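Long-range contacts in staphylococcus aureus CymR (Staphylococcus aureus, PDB 3T8R), which probably regulates transcription as a dimeric, DNA-binding winged-helix protein of the Rrf2 type that senses oxidation through a thiol: residues A[15-20]-A[55-60]; A[19-24]-A[68-73]; A[75-80]-A[121-126]. All coordinates share one frame; numbering follows the deposited sequence.

Contact 1. Residues A[15-20]-A[55-60]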
ATOM      1  N   THR A  15       8.595   5.753  14.426  1.00 21.62           N
ATOM      2  CA  THR A  15       9.826   5.388  15.132  1.00 21.12           C
ATOM      3  C   THR A  15      10.076   6.244  16.372  1.00 23.24           C
ATOM      4  O   THR A  15      10.436   5.724  17.425  1.00 25.67           O
ATOM      5  CB  THR A  15      11.063   5.418  14.196  1.00 23.76           C
ATOM      6  OG1 THR A  15      10.854   4.516  13.099  1.00 26.04           O
ATOM      7  CG2 THR A  15      12.307   4.975  14.968  1.00 24.00           C
ATOM      8  N   LEU A  16       9.890   7.555  16.245  1.00 20.88           N
ATOM      9  CA  LEU A  16       9.979   8.482  17.372  1.00 23.10           C
ATOM     10  C   LEU A  16       9.049   8.022  18.505  1.00 21.28           C
ATOM     11  O   LEU A  16       9.451   7.898  19.666  1.00 21.21           O
ATOM     12  CB  LEU A  16       9.596   9.898  16.896  1.00 22.81           C
ATOM     13  CG  LEU A  16       9.868  11.163  17.716  1.00 37.77           C
ATOM     14  CD1 LEU A  16       8.691  12.132  17.615  1.00 29.62           C
ATOM     15  CD2 LEU A  16      10.199  10.879  19.162  1.00 31.73           C
ATOM     16  N   MET A  17       7.805   7.744  18.150  1.00 19.29           N
ATOM     17  CA  MET A  17       6.794   7.402  19.139  1.00 18.38           C
ATOM     18  C   MET A  17       7.077   6.066  19.835  1.00 18.67           C
ATOM     19  O   MET A  17       6.827   5.918  21.028  1.00 22.13           O
ATOM     20  CB  MET A  17       5.408   7.430  18.497  1.00 19.83           C
ATOM     21  CG  MET A  17       5.004   8.818  18.022  1.00 18.12           C
ATOM     22  SD  MET A  17       4.759   9.946  19.408  1.00 20.24           S
ATOM     23  CE  MET A  17       3.297   9.240  20.153  1.00 22.90           C
ATOM     24  N   ILE A  18       7.609   5.100  19.098  1.00 20.38           N
ATOM     25  CA  ILE A  18       7.961   3.817  19.692  1.00 21.12           C
ATOM     26  C   ILE A  18       9.073   4.008  20.719  1.00 23.33           C
ATOM     27  O   ILE A  18       9.029   3.438  21.807  1.00 26.77           O
ATOM     28  CB  ILE A  18       8.364   2.784  18.611  1.00 22.66           C
ATOM     29  CG1 ILE A  18       7.153   2.442  17.742  1.00 21.19           C
ATOM     30  CG2 ILE A  18       8.912   1.533  19.253  1.00 26.62           C
ATOM     31  CD1 ILE A  18       7.501   1.744  16.431  1.00 23.22           C
ATOM     32  N   SER A  19      10.052   4.836  20.377  1.00 23.39           N
ATOM     33  CA  SER A  19      11.136   5.175  21.297  1.00 27.46           C
ATOM     34  C   SER A  19      10.592   5.775  22.590  1.00 26.50           C
ATOM     35  O   SER A  19      10.971   5.382  23.694  1.00 26.37           O
ATOM     36  CB  SER A  19      12.099   6.168  20.645  1.00 27.06           C
ATOM     37  OG  SER A  19      13.062   5.479  19.873  1.00 36.07           O
ATOM     38  N   LEU A  20       9.694   6.736  22.449  1.00 24.62           N
ATOM     39  CA  LEU A  20       9.120   7.375  23.618  1.00 22.71           C
ATOM     40  C   LEU A  20       8.251   6.398  24.409  1.00 26.28           C
ATOM     41  O   LEU A  20       8.211   6.449  25.643  1.00 26.95           O
ATOM     42  CB  LEU A  20       8.310   8.617  23.223  1.00 22.39           C
ATOM     43  CG  LEU A  20       9.076   9.811  22.651  1.00 20.43           C
ATOM     44  CD1 LEU A  20       8.082  10.888  22.245  1.00 24.81           C
ATOM     45  CD2 LEU A  20      10.035  10.379  23.698  1.00 25.10           C
ATOM     46  N   ALA A  55      -1.100  17.737  18.590  1.00 29.73           N
ATOM     47  CA  ALA A  55      -2.193  16.790  18.770  1.00 31.28           C
ATOM     48  C   ALA A  55      -2.282  16.311  20.212  1.00 30.39           C
ATOM     49  O   ALA A  55      -3.201  15.581  20.564  1.00 31.79           O
ATOM     50  CB  ALA A  55      -2.029  15.598  17.827  1.00 30.78           C
ATOM     51  N   GLY A  56      -1.304  16.695  21.027  1.00 25.56           N
ATOM     52  CA  GLY A  56      -1.287  16.359  22.441  1.00 26.69           C
ATOM     53  C   GLY A  56      -0.747  14.979  22.789  1.00 25.83           C
ATOM     54  O   GLY A  56      -0.943  14.489  23.898  1.00 23.54           O
ATOM     55  N   LEU A  57      -0.058  14.343  21.848  1.00 22.84           N
ATOM     56  CA  LEU A  57       0.416  12.983  22.079  1.00 20.41           C
ATOM     57  C   LEU A  57       1.737  12.954  22.813  1.00 18.73           C
ATOM     58  O   LEU A  57       2.021  12.006  23.541  1.00 21.28           O
ATOM     59  CB  LEU A  57       0.553  12.223  20.753  1.00 22.15           C
ATOM     60  CG  LEU A  57      -0.711  12.058  19.922  1.00 25.58           C
ATOM     61  CD1 LEU A  57      -0.420  11.111  18.784  1.00 24.72           C
ATOM     62  CD2 LEU A  57      -1.845  11.522  20.787  1.00 27.89           C
ATOM     63  N   ILE A  58       2.558  13.977  22.600  1.00 21.35           N
ATOM     64  CA  ILE A  58       3.837  14.094  23.283  1.00 20.39           C
ATOM     65  C   ILE A  58       3.983  15.502  23.858  1.00 24.51           C
ATOM     66  O   ILE A  58       3.256  16.417  23.465  1.00 24.57           O
ATOM     67  CB  ILE A  58       5.015  13.810  22.328  1.00 20.14           C
ATOM     68  CG1 ILE A  58       5.156  14.915  21.278  1.00 22.35           C
ATOM     69  CG2 ILE A  58       4.810  12.468  21.655  1.00 21.17           C
ATOM     70  CD1 ILE A  58       6.431  14.803  20.431  1.00 23.51           C
ATOM     71  N   ARG A  59       4.930  15.669  24.770  1.00 21.43           N
ATOM     72  CA  ARG A  59       5.196  16.986  25.348  1.00 24.59           C
ATOM     73  C   ARG A  59       6.668  17.132  25.685  1.00 26.59           C
ATOM     74  O   ARG A  59       7.368  16.149  25.925  1.00 22.88           O
ATOM     75  CB  ARG A  59       4.354  17.200  26.590  1.00 25.58           C
ATOM     76  CG  ARG A  59       4.710  16.281  27.728  1.00 27.01           C
ATOM     77  CD  ARG A  59       3.831  16.599  28.906  1.00 30.97           C
ATOM     78  NE  ARG A  59       3.982  15.655  30.001  1.00 32.99           N
ATOM     79  CZ  ARG A  59       3.206  15.666  31.076  1.00 34.97           C
ATOM     80  NH1 ARG A  59       2.235  16.568  31.169  1.00 34.60           N
ATOM     81  NH2 ARG A  59       3.392  14.779  32.045  1.00 36.31           N
ATOM     82  N   SER A  60       7.147  18.370  25.681  1.00 28.39           N
ATOM     83  CA  SER A  60       8.536  18.621  26.028  1.00 30.48           C
ATOM     84  C   SER A  60       8.650  18.857  27.527  1.00 37.62           C
ATOM     85  O   SER A  60       7.687  19.285  28.162  1.00 37.26           O
ATOM     86  CB  SER A  60       9.071  19.818  25.239  1.00 37.74           C
ATOM     87  OG  SER A  60       8.125  20.869  25.207  1.00 43.61           O
TER
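M17 lays the sulfur end of its side chain over the CG2 methyl of I58, with M17 SD and I58 CG2 only 3.4 Å apart. The M17 chain is doubly bent, and the second bend (chi3 -68°) turns CE toward the strand. There M17 CE lies 3.9 Å from I58 CG2 and also reaches L57, whose CB is 4.1 Å from it. The M17 and L57 side chains cross at about a right angle, whereas M17 passes I58 at a slant.

I58 is the hub, and its two branches divide the work. I58 CG2, anti to its own carbonyl carbon, lies between M17 and the helix residue three positions on, L20, whose CD1 stands 3.7 Å from it. The other branch holds CG1 between the backbone N and the carbonyl carbon (chi1 69°), and I58 CD1 at its end reaches L16 CD1 more loosely, at 4.5 Å. One beta-branched residue thus touches three side chains, L16, M17 and L20, on one side of helix 8-21. The interaction is entirely apolar: no hydrogen bond passes between 15-20 and 55-60, and the strand axis stays 11.3 Å from the helix axis at an angle of 75°, a gap bridged by side chains.

The contact seats helix 8-21 against strand 58-60 of the small sheet, an arrangement consistent with a winged-helix domain. The chain leaves helix 42-54 through a Schellman motif at G56 and enters strand 58-60, bringing I58 inward. L52 of helix 42-54 touches both L16 and I58, Y68 and L70 of strand 67-70 add apolar surface, and I82 and L85 of helix 79-87 pack on M17 and L57 respectively. Helix 8-21 is therefore wedged between the sheet, helix 42-54 and helix 79-87.

Contact 2. Residues A[19-24]-A[68-73]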
ATOM      1  N   SER A  19      10.052   4.836  20.377  1.00 23.39           N
ATOM      2  CA  SER A  19      11.136   5.175  21.297  1.00 27.46           C
ATOM      3  C   SER A  19      10.592   5.775  22.590  1.00 26.50           C
ATOM      4  O   SER A  19      10.971   5.382  23.694  1.00 26.37           O
ATOM      5  CB  SER A  19      12.099   6.168  20.645  1.00 27.06           C
ATOM      6  OG  SER A  19      13.062   5.479  19.873  1.00 36.07           O
ATOM      7  N   LEU A  20       9.694   6.736  22.449  1.00 24.62           N
ATOM      8  CA  LEU A  20       9.120   7.375  23.618  1.00 22.71           C
ATOM      9  C   LEU A  20       8.251   6.398  24.409  1.00 26.28           C
ATOM     10  O   LEU A  20       8.211   6.449  25.643  1.00 26.95           O
ATOM     11  CB  LEU A  20       8.310   8.617  23.223  1.00 22.39           C
ATOM     12  CG  LEU A  20       9.076   9.811  22.651  1.00 20.43           C
ATOM     13  CD1 LEU A  20       8.082  10.888  22.245  1.00 24.81           C
ATOM     14  CD2 LEU A  20      10.035  10.379  23.698  1.00 25.10           C
ATOM     15  N   ALA A  21       7.561   5.511  23.702  1.00 22.78           N
ATOM     16  CA  ALA A  21       6.692   4.537  24.345  1.00 23.22           C
ATOM     17  C   ALA A  21       7.528   3.569  25.168  1.00 29.85           C
ATOM     18  O   ALA A  21       7.112   3.117  26.235  1.00 32.94           O
ATOM     19  CB  ALA A  21       5.838   3.791  23.310  1.00 23.06           C
ATOM     20  N   LYS A  22       8.725   3.275  24.686  1.00 30.36           N
ATOM     21  CA  LYS A  22       9.599   2.343  25.389  1.00 32.45           C
ATOM     22  C   LYS A  22      10.142   2.946  26.674  1.00 39.62           C
ATOM     23  O   LYS A  22      10.802   2.268  27.459  1.00 43.34           O
ATOM     24  CB  LYS A  22      10.734   1.885  24.476  1.00 36.34           C
ATOM     25  CG  LYS A  22      10.304   0.818  23.515  1.00 35.06           C
ATOM     26  CD  LYS A  22      11.446   0.417  22.610  1.00 37.50           C
ATOM     27  CE  LYS A  22      11.003  -0.626  21.612  1.00 37.55           C
ATOM     28  NZ  LYS A  22      10.840  -1.974  22.234  1.00 42.89           N
ATOM     29  N   LYS A  23       9.849   4.222  26.886  1.00 37.52           N
ATOM     30  CA  LYS A  23      10.316   4.926  28.068  1.00 41.96           C
ATOM     31  C   LYS A  23       9.170   5.512  28.888  1.00 43.81           C
ATOM     32  O   LYS A  23       9.410   6.207  29.872  1.00 47.87           O
ATOM     33  CB  LYS A  23      11.280   6.043  27.661  1.00 41.94           C
ATOM     34  CG  LYS A  23      12.616   5.540  27.132  1.00 44.40           C
ATOM     35  CD  LYS A  23      13.635   5.346  28.256  1.00 48.70           C
ATOM     36  CE  LYS A  23      13.946   6.668  28.956  1.00 49.95           C
ATOM     37  NZ  LYS A  23      15.112   6.589  29.891  1.00 53.30           N
ATOM     38  N   GLU A  24       7.925   5.239  28.496  1.00 41.62           N
ATOM     39  CA  GLU A  24       6.788   5.895  29.145  1.00 43.24           C
ATOM     40  C   GLU A  24       6.911   5.915  30.674  1.00 46.08           C
ATOM     41  O   GLU A  24       7.056   4.872  31.309  1.00 51.20           O
ATOM     42  CB  GLU A  24       5.451   5.270  28.730  1.00 42.92           C
ATOM     43  CG  GLU A  24       4.251   6.042  29.278  1.00 40.92           C
ATOM     44  CD  GLU A  24       2.911   5.344  29.065  1.00 43.26           C
ATOM     45  OE1 GLU A  24       1.986   5.608  29.873  1.00 42.49           O
ATOM     46  OE2 GLU A  24       2.768   4.553  28.099  1.00 33.10           O
ATOM     47  N   TYR A  68      11.800  15.042  25.324  1.00 33.16           N
ATOM     48  CA  TYR A  68      10.395  14.708  25.114  1.00 28.06           C
ATOM     49  C   TYR A  68       9.925  13.448  25.827  1.00 28.04           C
ATOM     50  O   TYR A  68      10.721  12.577  26.166  1.00 25.57           O
ATOM     51  CB  TYR A  68      10.123  14.576  23.615  1.00 22.73           C
ATOM     52  CG  TYR A  68      10.060  15.916  22.941  1.00 26.54           C
ATOM     53  CD1 TYR A  68       8.861  16.608  22.849  1.00 25.16           C
ATOM     54  CD2 TYR A  68      11.209  16.518  22.434  1.00 31.12           C
ATOM     55  CE1 TYR A  68       8.797  17.846  22.249  1.00 29.57           C
ATOM     56  CE2 TYR A  68      11.147  17.769  21.832  1.00 32.09           C
ATOM     57  CZ  TYR A  68       9.939  18.420  21.743  1.00 29.99           C
ATOM     58  OH  TYR A  68       9.856  19.655  21.141  1.00 39.30           O
ATOM     59  N   GLN A  69       8.611  13.366  26.032  1.00 23.40           N
ATOM     60  CA  GLN A  69       7.992  12.191  26.620  1.00 25.13           C
ATOM     61  C   GLN A  69       6.573  12.060  26.071  1.00 22.55           C
ATOM     62  O   GLN A  69       5.993  13.026  25.589  1.00 22.34           O
ATOM     63  CB  GLN A  69       7.975  12.295  28.148  1.00 26.24           C
ATOM     64  CG  GLN A  69       6.998  13.325  28.680  1.00 29.09           C
ATOM     65  CD  GLN A  69       7.109  13.543  30.184  1.00 36.81           C
ATOM     66  OE1 GLN A  69       7.930  12.921  30.858  1.00 43.54           O
ATOM     67  NE2 GLN A  69       6.281  14.437  30.711  1.00 33.06           N
ATOM     68  N   LEU A  70       6.026  10.853  26.111  1.00 22.46           N
ATOM     69  CA  LEU A  70       4.621  10.674  25.803  1.00 19.68           C
ATOM     70  C   LEU A  70       3.775  11.498  26.767  1.00 24.32           C
ATOM     71  O   LEU A  70       4.070  11.567  27.951  1.00 24.79           O
ATOM     72  CB  LEU A  70       4.267   9.210  25.982  1.00 24.47           C
ATOM     73  CG  LEU A  70       3.803   8.386  24.791  1.00 28.15           C
ATOM     74  CD1 LEU A  70       4.573   8.689  23.517  1.00 23.22           C
ATOM     75  CD2 LEU A  70       3.905   6.938  25.188  1.00 23.99           C
ATOM     76  N   ARG A  71       2.726  12.123  26.255  1.00 22.47           N
ATOM     77  CA  ARG A  71       1.789  12.833  27.097  1.00 22.03           C
ATOM     78  C   ARG A  71       0.535  11.992  27.325  1.00 24.69           C
ATOM     79  O   ARG A  71      -0.174  12.161  28.327  1.00 25.96           O
ATOM     80  CB  ARG A  71       1.421  14.164  26.449  1.00 28.21           C
ATOM     81  CG  ARG A  71       0.300  14.850  27.163  1.00 27.70           C
ATOM     82  CD  ARG A  71      -0.100  16.158  26.525  1.00 27.85           C
ATOM     83  NE  ARG A  71      -1.278  16.642  27.228  1.00 32.23           N
ATOM     84  CZ  ARG A  71      -2.518  16.268  26.929  1.00 31.51           C
ATOM     85  NH1 ARG A  71      -2.728  15.432  25.921  1.00 27.08           N
ATOM     86  NH2 ARG A  71      -3.547  16.734  27.630  1.00 26.55           N
ATOM     87  N   VAL A  72       0.273  11.095  26.379  1.00 23.44           N
ATOM     88  CA  VAL A  72      -0.842  10.175  26.426  1.00 26.13           C
ATOM     89  C   VAL A  72      -0.261   8.768  26.453  1.00 25.07           C
ATOM     90  O   VAL A  72       0.729   8.495  25.767  1.00 27.61           O
ATOM     91  CB  VAL A  72      -1.730  10.378  25.180  1.00 29.29           C
ATOM     92  CG1 VAL A  72      -2.550   9.139  24.864  1.00 29.71           C
ATOM     93  CG2 VAL A  72      -2.622  11.619  25.386  1.00 27.45           C
ATOM     94  N   PRO A  73      -0.858   7.872  27.252  1.00 24.12           N
ATOM     95  CA  PRO A  73      -0.325   6.506  27.362  1.00 25.27           C
ATOM     96  C   PRO A  73      -0.317   5.756  26.037  1.00 22.92           C
ATOM     97  O   PRO A  73      -1.205   5.940  25.203  1.00 21.83           O
ATOM     98  CB  PRO A  73      -1.257   5.824  28.375  1.00 30.01           C
ATOM     99  CG  PRO A  73      -2.412   6.753  28.568  1.00 31.12           C
ATOM    100  CD  PRO A  73      -1.985   8.115  28.169  1.00 25.93           C
TER
HETATM  101  O   HOH W   1       7.759   8.750  27.166  1.00 27.00           O
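L70 and L20 bury nearly equal areas against one another's segments, and E24 comes third. L70 touches the helical segment with both methyls. L70 CD1 meets L20 CB at 3.7 Å, while L70 CD2 lies against the backbone of the next residue, 3.8 Å from A21 CA, with A21 CB only slightly farther. The first torsion of L70 (chi1 -117°) lies near an eclipsed position, which may reflect some strain.

L20 uses its second methyl here. L20 CD2 presses on the strand backbone and comes 3.4 Å from Y68 O, an apolar group against a peptide carbonyl, and it also passes over Q69 CA.

E24 closes the outer end. Its CG is anti to the backbone N (chi1 -174°) and the chain beyond is extended, carrying the carboxylate to P73: E24 OE1 lies 3.5 Å from P73 CA, and E24 OE2 is 3.9 Å from L70 CD2. The polar partner of OE2 is A74 N, which donates a hydrogen bond just past the proline.

A single ordered water joins the two backbones. It donates to L20 O at 2.8 Å and accepts from L70 N at 2.9 Å, and because K23 N also donates to L20 O, two bonds grip that carbonyl.

The chemistry is therefore graded. Leucine packing holds the middle, where the end of helix 8-21 approaches the wing strand 67-70, and no direct hydrogen bond links the segments. The water serves L20 O and L70 N, and at the margin the A74 N-H serves E24 OE2; that last bond would be expected to stabilise a negative charge on E24.

Contact 3. Residues A[75-80]-A[121-126]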
ATOM      1  N   GLU A  75      -1.009   2.819  25.178  1.00 22.23           N
ATOM      2  CA  GLU A  75      -2.128   1.929  24.916  1.00 22.98           C
ATOM      3  C   GLU A  75      -3.325   2.662  24.316  1.00 25.97           C
ATOM      4  O   GLU A  75      -4.246   2.033  23.790  1.00 29.07           O
ATOM      5  CB  GLU A  75      -2.532   1.149  26.175  1.00 28.46           C
ATOM      6  CG  GLU A  75      -3.242   1.958  27.249  1.00 31.50           C
ATOM      7  CD  GLU A  75      -3.679   1.093  28.429  1.00 36.78           C
ATOM      8  OE1 GLU A  75      -4.041  -0.077  28.199  1.00 38.76           O
ATOM      9  OE2 GLU A  75      -3.659   1.574  29.582  1.00 40.45           O
ATOM     10  N   GLU A  76      -3.292   3.989  24.357  1.00 24.36           N
ATOM     11  CA  GLU A  76      -4.373   4.810  23.817  1.00 23.50           C
ATOM     12  C   GLU A  76      -4.092   5.324  22.410  1.00 28.63           C
ATOM     13  O   GLU A  76      -4.919   6.032  21.833  1.00 27.51           O
ATOM     14  CB  GLU A  76      -4.645   6.008  24.743  1.00 28.50           C
ATOM     15  CG  GLU A  76      -5.252   5.636  26.089  1.00 29.05           C
ATOM     16  CD  GLU A  76      -5.743   6.844  26.882  1.00 34.75           C
ATOM     17  OE1 GLU A  76      -5.404   7.981  26.515  1.00 31.30           O
ATOM     18  OE2 GLU A  76      -6.470   6.651  27.875  1.00 41.26           O
ATOM     19  N   ILE A  77      -2.927   4.986  21.855  1.00 24.12           N
ATOM     20  CA  ILE A  77      -2.509   5.553  20.580  1.00 19.61           C
ATOM     21  C   ILE A  77      -2.298   4.438  19.570  1.00 23.16           C
ATOM     22  O   ILE A  77      -1.625   3.461  19.879  1.00 21.59           O
ATOM     23  CB  ILE A  77      -1.163   6.293  20.690  1.00 20.74           C
ATOM     24  CG1 ILE A  77      -1.216   7.362  21.785  1.00 22.52           C
ATOM     25  CG2 ILE A  77      -0.771   6.911  19.340  1.00 23.10           C
ATOM     26  CD1 ILE A  77       0.104   8.059  22.013  1.00 22.50           C
ATOM     27  N   SER A  78      -2.870   4.586  18.379  1.00 21.88           N
ATOM     28  CA  SER A  78      -2.667   3.589  17.323  1.00 25.15           C
ATOM     29  C   SER A  78      -1.646   4.059  16.289  1.00 23.67           C
ATOM     30  O   SER A  78      -1.389   5.254  16.130  1.00 22.14           O
ATOM     31  CB  SER A  78      -3.985   3.239  16.618  1.00 25.55           C
ATOM     32  OG  SER A  78      -4.375   4.283  15.741  1.00 24.95           O
ATOM     33  N   ALA A  79      -1.042   3.100  15.594  1.00 22.98           N
ATOM     34  CA  ALA A  79      -0.102   3.430  14.534  1.00 21.81           C
ATOM     35  C   ALA A  79      -0.816   4.287  13.501  1.00 20.11           C
ATOM     36  O   ALA A  79      -0.247   5.224  12.932  1.00 21.57           O
ATOM     37  CB  ALA A  79       0.424   2.173  13.920  1.00 20.47           C
ATOM     38  N   GLY A  80      -2.088   3.967  13.276  1.00 20.78           N
ATOM     39  CA  GLY A  80      -2.890   4.710  12.328  1.00 26.33           C
ATOM     40  C   GLY A  80      -3.028   6.166  12.726  1.00 24.48           C
ATOM     41  O   GLY A  80      -2.915   7.054  11.875  1.00 27.12           O
ATOM     42  N   THR A 121      -3.454  -1.589  15.630  1.00 24.99           N
ATOM     43  CA  THR A 121      -2.126  -1.773  16.200  1.00 24.85           C
ATOM     44  C   THR A 121      -1.852  -0.611  17.145  1.00 22.12           C
ATOM     45  O   THR A 121      -1.748   0.529  16.699  1.00 24.93           O
ATOM     46  CB  THR A 121      -1.040  -1.806  15.116  1.00 24.62           C
ATOM     47  OG1 THR A 121      -1.265  -2.924  14.249  1.00 28.92           O
ATOM     48  CG2 THR A 121       0.346  -1.938  15.742  1.00 25.80           C
ATOM     49  N   THR A 122      -1.764  -0.872  18.448  1.00 26.78           N
ATOM     50  CA  THR A 122      -1.458   0.223  19.368  1.00 22.49           C
ATOM     51  C   THR A 122       0.041   0.452  19.473  1.00 22.69           C
ATOM     52  O   THR A 122       0.850  -0.419  19.167  1.00 23.10           O
ATOM     53  CB  THR A 122      -2.032   0.015  20.799  1.00 24.00           C
ATOM     54  OG1 THR A 122      -1.322  -1.036  21.465  1.00 27.24           O
ATOM     55  CG2 THR A 122      -3.525  -0.303  20.756  1.00 26.94           C
ATOM     56  N   LEU A 123       0.409   1.638  19.933  1.00 21.35           N
ATOM     57  CA  LEU A 123       1.798   1.943  20.195  1.00 19.96           C
ATOM     58  C   LEU A 123       2.354   1.073  21.311  1.00 20.74           C
ATOM     59  O   LEU A 123       3.531   0.733  21.301  1.00 23.32           O
ATOM     60  CB  LEU A 123       1.936   3.422  20.574  1.00 21.56           C
ATOM     61  CG  LEU A 123       3.347   3.971  20.761  1.00 21.19           C
ATOM     62  CD1 LEU A 123       4.180   3.825  19.492  1.00 22.09           C
ATOM     63  CD2 LEU A 123       3.265   5.445  21.164  1.00 23.75           C
ATOM     64  N   LYS A 124       1.528   0.753  22.307  1.00 21.15           N
ATOM     65  CA  LYS A 124       1.979  -0.112  23.390  1.00 23.52           C
ATOM     66  C   LYS A 124       2.382  -1.460  22.809  1.00 25.35           C
ATOM     67  O   LYS A 124       3.416  -2.025  23.161  1.00 25.63           O
ATOM     68  CB  LYS A 124       0.872  -0.297  24.436  1.00 26.61           C
ATOM     69  CG  LYS A 124       1.244  -1.218  25.606  1.00 30.94           C
ATOM     70  CD  LYS A 124       2.174  -0.553  26.607  1.00 36.41           C
ATOM     71  CE  LYS A 124       3.629  -0.610  26.160  1.00 39.99           C
ATOM     72  NZ  LYS A 124       4.579  -0.118  27.206  1.00 42.10           N
ATOM     73  N   TYR A 125       1.548  -1.957  21.909  1.00 26.20           N
ATOM     74  CA  TYR A 125       1.785  -3.212  21.215  1.00 29.35           C
ATOM     75  C   TYR A 125       3.126  -3.151  20.479  1.00 28.81           C
ATOM     76  O   TYR A 125       3.951  -4.061  20.590  1.00 29.90           O
ATOM     77  CB  TYR A 125       0.628  -3.448  20.250  1.00 27.73           C
ATOM     78  CG  TYR A 125       0.396  -4.881  19.868  1.00 39.29           C
ATOM     79  CD1 TYR A 125      -0.390  -5.715  20.656  1.00 39.44           C
ATOM     80  CD2 TYR A 125       0.944  -5.399  18.710  1.00 37.97           C
ATOM     81  CE1 TYR A 125      -0.615  -7.025  20.300  1.00 43.87           C
ATOM     82  CE2 TYR A 125       0.726  -6.712  18.342  1.00 42.83           C
ATOM     83  CZ  TYR A 125      -0.049  -7.518  19.141  1.00 42.21           C
ATOM     84  OH  TYR A 125      -0.262  -8.825  18.776  1.00 44.68           O
ATOM     85  N   LEU A 126       3.365  -2.066  19.748  1.00 21.62           N
ATOM     86  CA  LEU A 126       4.644  -1.904  19.055  1.00 22.98           C
ATOM     87  C   LEU A 126       5.829  -1.866  20.028  1.00 28.42           C
ATOM     88  O   LEU A 126       6.923  -2.345  19.730  1.00 27.58           O
ATOM     89  CB  LEU A 126       4.635  -0.651  18.177  1.00 22.08           C
ATOM     90  CG  LEU A 126       3.692  -0.726  16.975  1.00 21.15           C
ATOM     91  CD1 LEU A 126       3.519   0.616  16.288  1.00 23.95           C
ATOM     92  CD2 LEU A 126       4.198  -1.790  15.976  1.00 22.74           C
TER
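The flat groups that meet here are peptides on either side of the S78-T122 pair. The I77 carbonyl points at L123 N, with I77 O and L123 N 2.7 Å apart and the donor almost in line with the C=O bond (161°). The T121 carbonyl meets A79 N in the same manner, T121 O to A79 N 2.9 Å, with the donor closer still to the C=O direction, at 171°. Between these two bonds S78 and T122 form a non-hydrogen-bonded antiparallel pair, whose CA atoms are 4.1 Å apart. Each CA approaches a carbonyl of the opposite segment in a weak CA-H...O contact: T122 CA lies 3.3 Å from I77 O, and S78 CA equally close to T121 O. Each oxygen thus serves one N-H and one CA-H.

On one face of the bridge stand the S78 and T122 side chains. On the other are I77 and L123, side by side and pointing the same way, I77 CD1 to L123 CD2 4.2 Å, and A79, whose CB touches L126 CD1. M17 extends the I77-L123 pair, and L106 of the second subunit packs on A79 and T121. At one end K124 CB lies over E75 N, at 3.7 Å.

The bridge illustrates how two helix starts can be tied together. T122 OG1, set between its backbone N and carbonyl carbon (chi1 70°), accepts from Y125 N at 3.0 Å, and S78 OG caps helix 79-87, while D81 OD2 takes the S78 N-H. Backbone bonds thus fix the spacing, hydroxyls satisfy first-turn N-H groups, and apolar side chains seal the inner face.

Contacts 1 and 2 pin helix 8-21 to neighbouring strands of one sheet, sharing L20, which spends one methyl on each; contact 3 instead joins the starts of helices 79-87 and 123-127. Contact 1 is buried and wholly apolar. Contact 2, nearer the domain edge, keeps a leucine centre but adds a water and a carboxylate. Contact 3 is largely buried too, yet it alone of the three has direct hydrogen bonds across its segments. L123 joins it to the others, packing on M17, I18 and A21, and I77 meets M17 and V72. Contacts 1 and 3 also border the second subunit, whereas the segments of contact 2 do not.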